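Local structure of glutathione S-transferase (Ceriporiopsis subvermispora, 6J3E) at residues A[209-220]-A[240-251]. The protein probably transfers glutathione to electrophilic substrates, as a serine-type fungal glutathione S-transferase related to the etherase LigE. Sequence-based numbering, arbitrary orientation.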
loop_
_atom_site.group_PDB
_atom_site.type_symbol
_atom_site.label_atom_id
_atom_site.label_comp_id
_atom_site.label_asym_id
_atom_site.label_seq_id
_atom_site.Cartn_x
_atom_site.Cartn_y
_atom_site.Cartn_z
ATOM N N ILE A 209 -9.750 1.236 -11.719
ATOM C CA ILE A 209 -11.112 0.776 -11.493
ATOM C C ILE A 209 -11.408 0.779 -10.009
ATOM O O ILE A 209 -12.507 1.148 -9.579
ATOM C CB ILE A 209 -11.307 -0.616 -12.125
ATOM C CG1 ILE A 209 -11.111 -0.528 -13.632
ATOM C CG2 ILE A 209 -12.682 -1.193 -11.791
ATOM C CD1 ILE A 209 -11.110 -1.862 -14.336
ATOM N N THR A 210 -10.406 0.420 -9.198
ATOM C CA THR A 210 -10.582 0.415 -7.747
ATOM C C THR A 210 -10.996 1.789 -7.239
ATOM O O THR A 210 -11.892 1.911 -6.393
ATOM C CB THR A 210 -9.289 -0.025 -7.066
ATOM O OG1 THR A 210 -8.983 -1.376 -7.434
ATOM C CG2 THR A 210 -9.416 0.072 -5.562
ATOM N N ILE A 211 -10.360 2.838 -7.750
ATOM C CA ILE A 211 -10.628 4.176 -7.243
ATOM C C ILE A 211 -12.033 4.619 -7.636
ATOM O O ILE A 211 -12.810 5.084 -6.797
ATOM C CB ILE A 211 -9.537 5.149 -7.734
ATOM C CG1 ILE A 211 -8.170 4.667 -7.229
ATOM C CG2 ILE A 211 -9.802 6.540 -7.244
ATOM C CD1 ILE A 211 -7.004 5.430 -7.769
ATOM N N VAL A 212 -12.398 4.450 -8.905
ATOM C CA VAL A 212 -13.712 4.932 -9.322
ATOM C C VAL A 212 -14.807 4.092 -8.680
ATOM O O VAL A 212 -15.926 4.573 -8.468
ATOM C CB VAL A 212 -13.821 4.960 -10.860
ATOM C CG1 VAL A 212 -12.881 6.025 -11.431
ATOM C CG2 VAL A 212 -13.497 3.600 -11.427
ATOM N N GLY A 213 -14.509 2.835 -8.348
ATOM C CA GLY A 213 -15.466 2.053 -7.588
ATOM C C GLY A 213 -15.861 2.748 -6.300
ATOM O O GLY A 213 -17.050 2.947 -6.015
ATOM N N TRP A 214 -14.866 3.149 -5.510
ATOM C CA TRP A 214 -15.194 3.727 -4.221
ATOM C C TRP A 214 -15.688 5.158 -4.377
ATOM O O TRP A 214 -16.548 5.593 -3.606
ATOM C CB TRP A 214 -13.985 3.634 -3.283
ATOM C CG TRP A 214 -13.708 2.224 -2.860
ATOM C CD1 TRP A 214 -13.030 1.266 -3.578
ATOM C CD2 TRP A 214 -14.121 1.590 -1.641
ATOM N NE1 TRP A 214 -13.002 0.079 -2.880
ATOM C CE2 TRP A 214 -13.663 0.247 -1.690
ATOM C CE3 TRP A 214 -14.836 2.016 -0.520
ATOM C CZ2 TRP A 214 -13.899 -0.666 -0.651
ATOM C CZ3 TRP A 214 -15.064 1.113 0.508
ATOM C CH2 TRP A 214 -14.598 -0.218 0.434
ATOM N N VAL A 215 -15.195 5.884 -5.384
ATOM C CA VAL A 215 -15.616 7.270 -5.551
ATOM C C VAL A 215 -17.058 7.333 -6.028
ATOM O O VAL A 215 -17.839 8.166 -5.555
ATOM C CB VAL A 215 -14.663 8.023 -6.497
ATOM C CG1 VAL A 215 -15.217 9.402 -6.834
ATOM C CG2 VAL A 215 -13.326 8.173 -5.844
ATOM N N ILE A 216 -17.450 6.436 -6.939
ATOM C CA ILE A 216 -18.833 6.455 -7.421
ATOM C C ILE A 216 -19.792 6.104 -6.288
ATOM O O ILE A 216 -20.932 6.587 -6.251
ATOM C CB ILE A 216 -19.014 5.531 -8.647
ATOM C CG1 ILE A 216 -20.206 5.989 -9.472
ATOM C CG2 ILE A 216 -19.229 4.069 -8.257
ATOM C CD1 ILE A 216 -20.104 7.412 -9.916
ATOM N N TRP A 217 -19.334 5.291 -5.332
ATOM C CA TRP A 217 -20.103 5.027 -4.119
ATOM C C TRP A 217 -20.356 6.315 -3.356
ATOM O O TRP A 217 -21.479 6.585 -2.911
ATOM C CB TRP A 217 -19.342 4.018 -3.248
ATOM C CG TRP A 217 -19.919 3.710 -1.889
ATOM C CD1 TRP A 217 -21.239 3.502 -1.569
ATOM C CD2 TRP A 217 -19.185 3.570 -0.663
ATOM N NE1 TRP A 217 -21.359 3.223 -0.234
ATOM C CE2 TRP A 217 -20.119 3.260 0.348
ATOM C CE3 TRP A 217 -17.825 3.658 -0.326
ATOM C CZ2 TRP A 217 -19.740 3.041 1.669
ATOM C CZ3 TRP A 217 -17.452 3.454 0.985
ATOM C CH2 TRP A 217 -18.406 3.139 1.969
ATOM N N VAL A 218 -19.308 7.118 -3.177
ATOM C CA VAL A 218 -19.457 8.384 -2.467
ATOM C C VAL A 218 -20.395 9.299 -3.227
ATOM O O VAL A 218 -21.240 9.982 -2.634
ATOM C CB VAL A 218 -18.077 9.030 -2.260
ATOM C CG1 VAL A 218 -18.224 10.435 -1.709
ATOM C CG2 VAL A 218 -17.228 8.171 -1.342
ATOM N N LYS A 219 -20.267 9.318 -4.557
ATOM C CA LYS A 219 -21.061 10.239 -5.357
ATOM C C LYS A 219 -22.522 9.840 -5.340
ATOM O O LYS A 219 -23.401 10.689 -5.150
ATOM C CB LYS A 219 -20.548 10.294 -6.795
ATOM C CG LYS A 219 -21.368 11.216 -7.701
ATOM C CD LYS A 219 -20.842 11.227 -9.144
ATOM C CE LYS A 219 -21.542 12.272 -10.003
ATOM N NZ LYS A 219 -20.949 12.387 -11.354
ATOM N N ARG A 220 -22.806 8.549 -5.515
ATOM C CA ARG A 220 -24.202 8.149 -5.632
ATOM C C ARG A 220 -24.891 8.133 -4.275
ATOM O O ARG A 220 -26.042 8.575 -4.163
ATOM C CB ARG A 220 -24.294 6.806 -6.341
ATOM C CG ARG A 220 -24.102 6.972 -7.828
ATOM C CD ARG A 220 -23.483 5.755 -8.477
ATOM N NE ARG A 220 -24.489 4.850 -9.001
ATOM C CZ ARG A 220 -24.710 4.636 -10.290
ATOM N NH1 ARG A 220 -23.979 5.252 -11.215
ATOM N NH2 ARG A 220 -25.658 3.787 -10.641
ATOM N N TRP A 240 -10.296 13.673 -9.029
ATOM C CA TRP A 240 -11.194 12.539 -8.868
ATOM C C TRP A 240 -12.417 12.672 -9.755
ATOM O O TRP A 240 -12.903 11.673 -10.306
ATOM C CB TRP A 240 -11.563 12.397 -7.399
ATOM C CG TRP A 240 -10.332 12.572 -6.558
ATOM C CD1 TRP A 240 -10.111 13.521 -5.590
ATOM C CD2 TRP A 240 -9.128 11.797 -6.646
ATOM N NE1 TRP A 240 -8.854 13.356 -5.053
ATOM C CE2 TRP A 240 -8.232 12.307 -5.686
ATOM C CE3 TRP A 240 -8.735 10.696 -7.421
ATOM C CZ2 TRP A 240 -6.951 11.769 -5.499
ATOM C CZ3 TRP A 240 -7.465 10.161 -7.236
ATOM C CH2 TRP A 240 -6.586 10.700 -6.287
ATOM N N ALA A 241 -12.906 13.904 -9.926
ATOM C CA ALA A 241 -13.987 14.139 -10.871
ATOM C C ALA A 241 -13.574 13.699 -12.261
ATOM O O ALA A 241 -14.356 13.061 -12.980
ATOM C CB ALA A 241 -14.388 15.614 -10.860
ATOM N N LYS A 242 -12.325 13.974 -12.632
ATOM C CA LYS A 242 -11.856 13.633 -13.969
ATOM C C LYS A 242 -11.810 12.124 -14.183
ATOM O O LYS A 242 -12.208 11.627 -15.247
ATOM C CB LYS A 242 -10.492 14.279 -14.210
ATOM C CG LYS A 242 -10.559 15.795 -14.066
ATOM C CD LYS A 242 -9.212 16.472 -14.175
ATOM C CE LYS A 242 -9.356 17.983 -13.961
ATOM N NZ LYS A 242 -8.036 18.658 -13.792
ATOM N N GLN A 243 -11.365 11.365 -13.183
ATOM C CA GLN A 243 -11.425 9.916 -13.330
ATOM C C GLN A 243 -12.852 9.439 -13.512
ATOM O O GLN A 243 -13.113 8.549 -14.328
ATOM C CB GLN A 243 -10.794 9.232 -12.135
ATOM C CG GLN A 243 -9.314 9.381 -12.159
ATOM C CD GLN A 243 -8.695 8.909 -10.890
ATOM O OE1 GLN A 243 -9.296 9.028 -9.824
ATOM N NE2 GLN A 243 -7.477 8.392 -10.979
ATOM N N LEU A 244 -13.791 10.013 -12.753
ATOM C CA LEU A 244 -15.188 9.650 -12.934
ATOM C C LEU A 244 -15.615 9.889 -14.374
ATOM O O LEU A 244 -16.227 9.019 -15.004
ATOM C CB LEU A 244 -16.068 10.441 -11.966
ATOM C CG LEU A 244 -16.226 9.824 -10.581
ATOM C CD1 LEU A 244 -17.435 10.400 -9.869
ATOM C CD2 LEU A 244 -16.369 8.346 -10.748
ATOM N N ALA A 245 -15.251 11.049 -14.927
ATOM C CA ALA A 245 -15.646 11.366 -16.296
ATOM C C ALA A 245 -15.048 10.377 -17.284
ATOM O O ALA A 245 -15.732 9.904 -18.200
ATOM C CB ALA A 245 -15.230 12.792 -16.646
ATOM N N LEU A 246 -13.772 10.039 -17.100
ATOM C CA LEU A 246 -13.111 9.103 -17.996
ATOM C C LEU A 246 -13.830 7.766 -18.066
ATOM O O LEU A 246 -13.799 7.095 -19.107
ATOM C CB LEU A 246 -11.674 8.897 -17.537
ATOM C CG LEU A 246 -10.676 9.976 -17.939
ATOM C CD1 LEU A 246 -9.364 9.718 -17.220
ATOM C CD2 LEU A 246 -10.493 9.970 -19.455
ATOM N N PHE A 247 -14.470 7.358 -16.973
ATOM C CA PHE A 247 -15.129 6.067 -16.883
ATOM C C PHE A 247 -16.624 6.147 -17.121
ATOM O O PHE A 247 -17.284 5.103 -17.144
ATOM C CB PHE A 247 -14.867 5.434 -15.508
ATOM C CG PHE A 247 -13.495 4.852 -15.371
ATOM C CD1 PHE A 247 -12.444 5.622 -14.906
ATOM C CD2 PHE A 247 -13.252 3.527 -15.737
ATOM C CE1 PHE A 247 -11.170 5.084 -14.799
ATOM C CE2 PHE A 247 -11.972 2.977 -15.640
ATOM C CZ PHE A 247 -10.929 3.758 -15.171
ATOM N N GLU A 248 -17.168 7.355 -17.299
ATOM C CA GLU A 248 -18.618 7.517 -17.352
ATOM C C GLU A 248 -19.270 6.548 -18.332
ATOM O O GLU A 248 -20.288 5.927 -18.013
ATOM C CB GLU A 248 -18.958 8.949 -17.719
ATOM C CG GLU A 248 -20.420 9.246 -17.622
ATOM C CD GLU A 248 -20.666 10.731 -17.546
ATOM O OE1 GLU A 248 -21.815 11.118 -17.238
ATOM O OE2 GLU A 248 -19.702 11.504 -17.783
ATOM N N LYS A 249 -18.675 6.377 -19.518
ATOM C CA LYS A 249 -19.194 5.445 -20.512
ATOM C C LYS A 249 -19.266 4.010 -19.991
ATOM O O LYS A 249 -19.854 3.146 -20.656
ATOM C CB LYS A 249 -18.332 5.506 -21.778
ATOM C CG LYS A 249 -17.009 4.760 -21.675
ATOM C CD LYS A 249 -15.927 5.254 -22.664
ATOM C CE LYS A 249 -15.110 6.405 -22.078
ATOM N NZ LYS A 249 -13.821 6.605 -22.798
ATOM N N TYR A 250 -18.696 3.740 -18.819
ATOM C CA TYR A 250 -18.816 2.445 -18.178
ATOM C C TYR A 250 -19.600 2.500 -16.872
ATOM O O TYR A 250 -19.798 1.454 -16.247
ATOM C CB TYR A 250 -17.425 1.863 -17.927
ATOM C CG TYR A 250 -16.522 1.840 -19.145
ATOM C CD1 TYR A 250 -16.675 0.878 -20.142
ATOM C CD2 TYR A 250 -15.496 2.771 -19.282
ATOM C CE1 TYR A 250 -15.836 0.866 -21.248
ATOM C CE2 TYR A 250 -14.657 2.756 -20.375
ATOM C CZ TYR A 250 -14.833 1.812 -21.357
ATOM O OH TYR A 250 -13.982 1.811 -22.435
ATOM N N GLU A 251 -20.044 3.689 -16.444
ATOM C CA GLU A 251 -20.863 3.844 -15.239
ATOM C C GLU A 251 -22.325 3.578 -15.598
ATOM O O GLU A 251 -23.151 4.488 -15.711
ATOM C CB GLU A 251 -20.675 5.238 -14.645
ATOM C CG GLU A 251 -21.604 5.557 -13.463
ATOM C CD GLU A 251 -21.486 6.978 -12.967
ATOM O OE1 GLU A 251 -22.359 7.408 -12.177
ATOM O OE2 GLU A 251 -20.522 7.671 -13.344
#
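Leu244 drops its isobutyl end as a knob into a hole on helix 206-222 lined by Val212, Val215, Ile216 and Lys219. Its two methyls divide the work: CD1 lies 3.6 Å from CD of Lys219 and also meets CG1 of Val215, while CD2 turns to CD1 of Ile216, 3.9 Å away, and to Val212. The Lys219 chain runs fully extended past this leucine, touching it with the CD methylene, which leaves NZ near, but not in contact with, the carboxylate of Glu251. One turn further along helix 235-247, Phe247 offers a ring face to Val212; CG2 of that valine stands 4.1 Å from the ring centroid, almost straight above the ring, a CH-pi contact, while Val212 CG1 presses on Phe247 CD1 at 3.5 Å. Ile209 reaches the same ring through CG1 at CE2, and its own side chain lies about 5 Å from that of Lys26, a glutathione-binding residue. The two helices belong to the all-helical C-terminal domain of the glutathione transferase fold, and the axes of segments 209-220 and 240-247 cross at -103°, with a closest approach of 9.8 Å. At the Trp240 end, CG2 of Ile211 rests against OE1 of Gln243, whose NE2 is hydrogen-bonded to the backbone O of Leu197. Past the helix, Glu251 comes back toward helix 206-222 with CG anti to its own N (chi1 174°), an extended reach that lays the carboxylate over CD1 of Ile216. Its OE1 takes a weak, bent hydrogen bond of 2.9 Å from NH1 of Arg220, part of a salt bridge with the two planes 52° apart; the stronger hold on that guanidinium comes from Asp17, at NH2.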